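Local atomic coordinates of polyporopepsin (Irpex lacteus, PDB entry 1WKR), a protein that cleaves peptide bonds as a pepsin-like aspartic endopeptidase of broad specificity, clots milk, and is inhibited by pepstatin. Residues S52-G64 and L112-S124. Sequence-based numbering, arbitrary orientation.
Sequences SSATSDKVSVTYG and LTVGTLSPHTSTS. With SO4 (sulfate ion), chain H; SO4 (sulfate ion), chain D.
D57 and H120 make the polar centre of this contact. ND1 of H120 donates to D57 OD1 at 2.7 Å. It arrives on the syn side of the carboxylate, and the two planes stand 89° apart. The backbone N of H120 adds a weak bond to the same oxygen. With chi1 of D57 at -67°, CG lies beside its own backbone N, which brings the carboxylate against H120 and cis-P119. D57 is buried: L117 CD1 packs 3.7 Å from OD2, and P119 CD lies 3.4 Å from OD1. Replacing D57 by an alanine removes the carboxylate; H120 ND1 is likely to lose its acceptor and the ring to turn more freely.

Next to this pair, strand 57-62 takes up the short antiparallel strand 117-118. K58 and S118 are a hydrogen-bonded pair, with K58 N to S118 O at 2.8 Å. V59 and L117 form the non-hydrogen-bonded pair, V59 CB meeting L117 CD2 at 4.1 Å. S60 N then binds T116 O at 2.9 Å. Beyond it, V61 CG2 lies alongside T116 CG2 at 3.8 Å. T116 OG1 turns back to T113 O across a type II turn and also bonds N37.

The other face is looser. K58 and S118 lie there, exposed, and K58 bends away to a sulfate and T71. The H120 end is also open to solvent, with S56 OG at the ring edge and, in the adjoining turn, a sulfate held by S122 N and T123 OG1.

Strands 57-62 and 67-79 form the flap hairpin, and strand 117-118 pairs with the other edge of 57-62; V61 and G64 reach the bound peptide. H120 must carry a proton on ND1; the buried carboxylate would probably favour a positive ring, but the bond does not require it.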
loop_
_atom_site.group_PDB
_atom_site.type_symbol
_atom_site.label_atom_id
_atom_site.label_comp_id
_atom_site.label_asym_id
_atom_site.label_seq_id
_atom_site.Cartn_x
_atom_site.Cartn_y
_atom_site.Cartn_z
ATOM N N SER A 52 7.966 -5.112 -26.942
ATOM C CA SER A 52 7.478 -6.334 -26.220
ATOM C C SER A 52 8.341 -7.526 -26.613
ATOM O O SER A 52 8.504 -7.751 -27.860
ATOM C CB SER A 52 6.016 -6.552 -26.598
ATOM O OG SER A 52 5.541 -7.738 -25.935
ATOM N N SER A 53 8.741 -8.332 -25.700
ATOM C CA SER A 53 9.449 -9.587 -25.972
ATOM C C SER A 53 8.979 -10.649 -25.060
ATOM O O SER A 53 8.726 -10.463 -23.854
ATOM C CB SER A 53 10.969 -9.381 -25.660
ATOM O OG SER A 53 11.510 -8.450 -26.657
ATOM N N ALA A 54 8.843 -11.826 -25.631
ATOM C CA ALA A 54 8.492 -12.984 -24.841
ATOM C C ALA A 54 9.546 -13.488 -24.022
ATOM O O ALA A 54 10.729 -13.051 -24.026
ATOM C CB ALA A 54 8.255 -14.142 -25.879
ATOM N N THR A 55 9.062 -14.112 -22.764
ATOM C CA THR A 55 10.019 -14.856 -22.004
ATOM C C THR A 55 9.606 -16.356 -21.992
ATOM O O THR A 55 8.678 -16.701 -22.581
ATOM C CB THR A 55 10.165 -14.375 -20.547
ATOM O OG1 THR A 55 8.968 -14.810 -19.789
ATOM C CG2 THR A 55 10.240 -12.880 -20.426
ATOM N N SER A 56 10.466 -17.149 -21.271
ATOM C CA SER A 56 10.132 -18.577 -21.207
ATOM C C SER A 56 9.178 -18.939 -20.095
ATOM O O SER A 56 8.802 -20.084 -19.892
ATOM C CB SER A 56 11.416 -19.306 -20.888
ATOM O OG SER A 56 11.979 -18.976 -19.704
ATOM N N ASP A 57 8.648 -17.918 -19.349
ATOM C CA ASP A 57 7.903 -18.180 -18.096
ATOM C C ASP A 57 6.473 -17.763 -18.151
ATOM O O ASP A 57 6.072 -16.730 -18.719
ATOM C CB ASP A 57 8.565 -17.390 -16.973
ATOM C CG ASP A 57 9.938 -17.891 -16.647
ATOM O OD1 ASP A 57 10.098 -19.138 -16.363
ATOM O OD2 ASP A 57 10.890 -17.104 -16.620
ATOM N N LYS A 58 5.665 -18.545 -17.439
ATOM C CA LYS A 58 4.327 -18.098 -16.945
ATOM C C LYS A 58 4.555 -17.471 -15.558
ATOM O O LYS A 58 5.589 -17.633 -14.951
ATOM C CB LYS A 58 3.379 -19.314 -16.816
ATOM C CG LYS A 58 3.178 -20.115 -18.148
ATOM C CD LYS A 58 2.723 -19.228 -19.168
ATOM C CE LYS A 58 2.226 -20.105 -20.503
ATOM N NZ LYS A 58 1.809 -19.206 -21.551
ATOM N N VAL A 59 3.491 -16.765 -15.123
ATOM C CA VAL A 59 3.583 -16.032 -13.859
ATOM C C VAL A 59 2.256 -16.164 -13.126
ATOM O O VAL A 59 1.194 -16.264 -13.743
ATOM C CB VAL A 59 3.981 -14.521 -14.103
ATOM C CG1 VAL A 59 2.931 -13.804 -14.936
ATOM C CG2 VAL A 59 4.211 -13.802 -12.792
ATOM N N SER A 60 2.340 -16.205 -11.794
ATOM C CA SER A 60 1.139 -16.364 -10.915
ATOM C C SER A 60 1.480 -15.702 -9.579
ATOM O O SER A 60 2.507 -15.934 -9.030
ATOM C CB SER A 60 0.951 -17.948 -10.684
ATOM O OG SER A 60 -0.106 -18.160 -9.882
ATOM N N VAL A 61 0.447 -14.940 -9.130
ATOM C CA VAL A 61 0.533 -14.329 -7.786
ATOM C C VAL A 61 -0.809 -14.517 -7.072
ATOM O O VAL A 61 -1.848 -14.215 -7.628
ATOM C CB VAL A 61 0.944 -12.819 -7.815
ATOM C CG1 VAL A 61 1.053 -12.275 -6.400
ATOM C CG2 VAL A 61 2.275 -12.652 -8.630
ATOM N N THR A 62 -0.718 -14.903 -5.795
ATOM C CA THR A 62 -1.886 -14.978 -4.932
ATOM C C THR A 62 -1.844 -13.856 -3.881
ATOM O O THR A 62 -0.799 -13.672 -3.205
ATOM C CB THR A 62 -1.964 -16.354 -4.233
ATOM O OG1 THR A 62 -2.154 -17.360 -5.237
ATOM C CG2 THR A 62 -3.178 -16.494 -3.304
ATOM N N TYR A 63 -2.912 -13.148 -3.768
ATOM C CA TYR A 63 -3.012 -11.995 -2.800
ATOM C C TYR A 63 -4.028 -12.309 -1.732
ATOM O O TYR A 63 -4.799 -13.260 -1.823
ATOM C CB TYR A 63 -3.392 -10.742 -3.530
ATOM C CG TYR A 63 -2.524 -10.349 -4.727
ATOM C CD1 TYR A 63 -1.389 -9.586 -4.582
ATOM C CD2 TYR A 63 -2.884 -10.817 -5.977
ATOM C CE1 TYR A 63 -0.609 -9.250 -5.706
ATOM C CE2 TYR A 63 -2.117 -10.491 -7.105
ATOM C CZ TYR A 63 -0.993 -9.722 -6.939
ATOM O OH TYR A 63 -0.227 -9.447 -8.073
ATOM N N GLY A 64 -4.101 -11.475 -0.715
ATOM C CA GLY A 64 -5.145 -11.608 0.330
ATOM C C GLY A 64 -6.496 -11.527 -0.282
ATOM O O GLY A 64 -7.373 -12.426 0.077
ATOM N N LEU A 112 9.802 -11.030 -2.981
ATOM C CA LEU A 112 8.447 -11.556 -3.101
ATOM C C LEU A 112 8.214 -12.196 -4.458
ATOM O O LEU A 112 7.285 -12.945 -4.648
ATOM C CB LEU A 112 7.392 -10.488 -2.828
ATOM C CG LEU A 112 7.404 -9.892 -1.413
ATOM C CD1 LEU A 112 6.351 -8.788 -1.307
ATOM C CD2 LEU A 112 7.155 -10.919 -0.339
ATOM N N THR A 113 9.020 -11.785 -5.468
ATOM C CA THR A 113 8.856 -12.359 -6.846
ATOM C C THR A 113 9.360 -13.776 -6.973
ATOM O O THR A 113 9.020 -14.424 -7.959
ATOM C CB THR A 113 9.565 -11.458 -7.911
ATOM O OG1 THR A 113 10.963 -11.499 -7.705
ATOM C CG2 THR A 113 9.075 -10.005 -7.844
ATOM N N VAL A 114 10.205 -14.222 -6.053
ATOM C CA VAL A 114 10.802 -15.599 -6.164
ATOM C C VAL A 114 9.672 -16.586 -5.939
ATOM O O VAL A 114 8.996 -16.548 -4.884
ATOM C CB VAL A 114 11.935 -15.751 -5.131
ATOM C CG1 VAL A 114 12.439 -17.212 -5.142
ATOM C CG2 VAL A 114 13.056 -14.769 -5.451
ATOM N N GLY A 115 9.451 -17.459 -6.870
ATOM C CA GLY A 115 8.322 -18.422 -6.814
ATOM C C GLY A 115 7.197 -18.069 -7.685
ATOM O O GLY A 115 6.275 -18.876 -7.902
ATOM N N THR A 116 7.140 -16.843 -8.240
ATOM C CA THR A 116 6.031 -16.440 -9.078
ATOM C C THR A 116 6.148 -16.917 -10.546
ATOM O O THR A 116 5.128 -16.919 -11.217
ATOM C CB THR A 116 5.739 -14.898 -9.029
ATOM O OG1 THR A 116 6.848 -14.171 -9.641
ATOM C CG2 THR A 116 5.525 -14.411 -7.566
ATOM N N LEU A 117 7.362 -17.195 -10.974
ATOM C CA LEU A 117 7.565 -17.646 -12.377
ATOM C C LEU A 117 7.576 -19.226 -12.381
ATOM O O LEU A 117 8.043 -19.856 -11.505
ATOM C CB LEU A 117 8.893 -17.190 -12.900
ATOM C CG LEU A 117 9.083 -15.631 -13.002
ATOM C CD1 LEU A 117 10.540 -15.290 -13.371
ATOM C CD2 LEU A 117 8.069 -15.024 -13.951
ATOM N N SER A 118 7.100 -19.692 -13.549
ATOM C CA SER A 118 7.162 -21.163 -13.803
ATOM C C SER A 118 7.587 -21.313 -15.276
ATOM O O SER A 118 6.972 -20.692 -16.129
ATOM C CB SER A 118 5.826 -21.785 -13.622
ATOM O OG SER A 118 5.879 -23.198 -13.915
ATOM N N PRO A 119 8.596 -22.141 -15.566
ATOM C CA PRO A 119 9.206 -23.143 -14.651
ATOM C C PRO A 119 10.309 -22.638 -13.819
ATOM O O PRO A 119 10.847 -23.348 -12.929
ATOM C CB PRO A 119 9.815 -24.152 -15.635
ATOM C CG PRO A 119 10.215 -23.310 -16.879
ATOM C CD PRO A 119 9.032 -22.312 -16.990
ATOM N N HIS A 120 10.712 -21.309 -13.881
ATOM C CA HIS A 120 11.892 -20.845 -13.157
ATOM C C HIS A 120 11.471 -20.374 -11.751
ATOM O O HIS A 120 11.467 -19.144 -11.462
ATOM C CB HIS A 120 12.497 -19.718 -13.971
ATOM C CG HIS A 120 13.126 -20.206 -15.247
ATOM N ND1 HIS A 120 12.627 -19.993 -16.451
ATOM C CD2 HIS A 120 14.300 -21.006 -15.370
ATOM C CE1 HIS A 120 13.408 -20.589 -17.456
ATOM N NE2 HIS A 120 14.331 -21.208 -16.782
ATOM N N THR A 121 11.238 -21.315 -10.865
ATOM C CA THR A 121 10.586 -21.025 -9.563
ATOM C C THR A 121 11.582 -20.427 -8.638
ATOM O O THR A 121 11.050 -19.901 -7.582
ATOM C CB THR A 121 9.909 -22.334 -8.982
ATOM O OG1 THR A 121 10.807 -23.271 -8.981
ATOM C CG2 THR A 121 8.871 -22.745 -10.002
ATOM N N SER A 122 12.821 -20.383 -8.853
ATOM C CA SER A 122 13.726 -19.709 -7.984
ATOM C C SER A 122 14.231 -18.376 -8.472
ATOM O O SER A 122 15.013 -17.706 -7.824
ATOM C CB SER A 122 15.066 -20.577 -7.672
ATOM O OG SER A 122 15.929 -20.494 -8.836
ATOM N N THR A 123 13.699 -17.936 -9.604
ATOM C CA THR A 123 14.227 -16.742 -10.275
ATOM C C THR A 123 13.415 -15.463 -9.801
ATOM O O THR A 123 12.212 -15.453 -9.797
ATOM C CB THR A 123 14.091 -16.883 -11.751
ATOM O OG1 THR A 123 14.998 -17.997 -12.160
ATOM C CG2 THR A 123 14.572 -15.689 -12.563
ATOM N N SER A 124 14.190 -14.453 -9.510
ATOM C CA SER A 124 13.591 -13.156 -9.090
ATOM C C SER A 124 13.321 -12.283 -10.295
ATOM O O SER A 124 13.865 -12.479 -11.417
ATOM C CB SER A 124 14.560 -12.438 -8.211
ATOM O OG SER A 124 15.639 -11.930 -8.929
HETATM S S SO4 H . 15.269 -21.776 -11.528
HETATM O O1 SO4 H . 14.509 -20.505 -11.335
HETATM O O2 SO4 H . 15.594 -22.434 -10.301
HETATM O O3 SO4 H . 14.589 -22.856 -12.650
HETATM O O4 SO4 H . 16.631 -21.400 -12.393
HETATM S S SO4 D . -1.551 -17.718 -20.671
HETATM O O1 SO4 D . -2.091 -17.395 -22.206
HETATM O O2 SO4 D . -0.973 -16.413 -20.214
HETATM O O3 SO4 D . -2.692 -18.046 -19.893
HETATM O O4 SO4 D . -0.564 -18.722 -20.660
#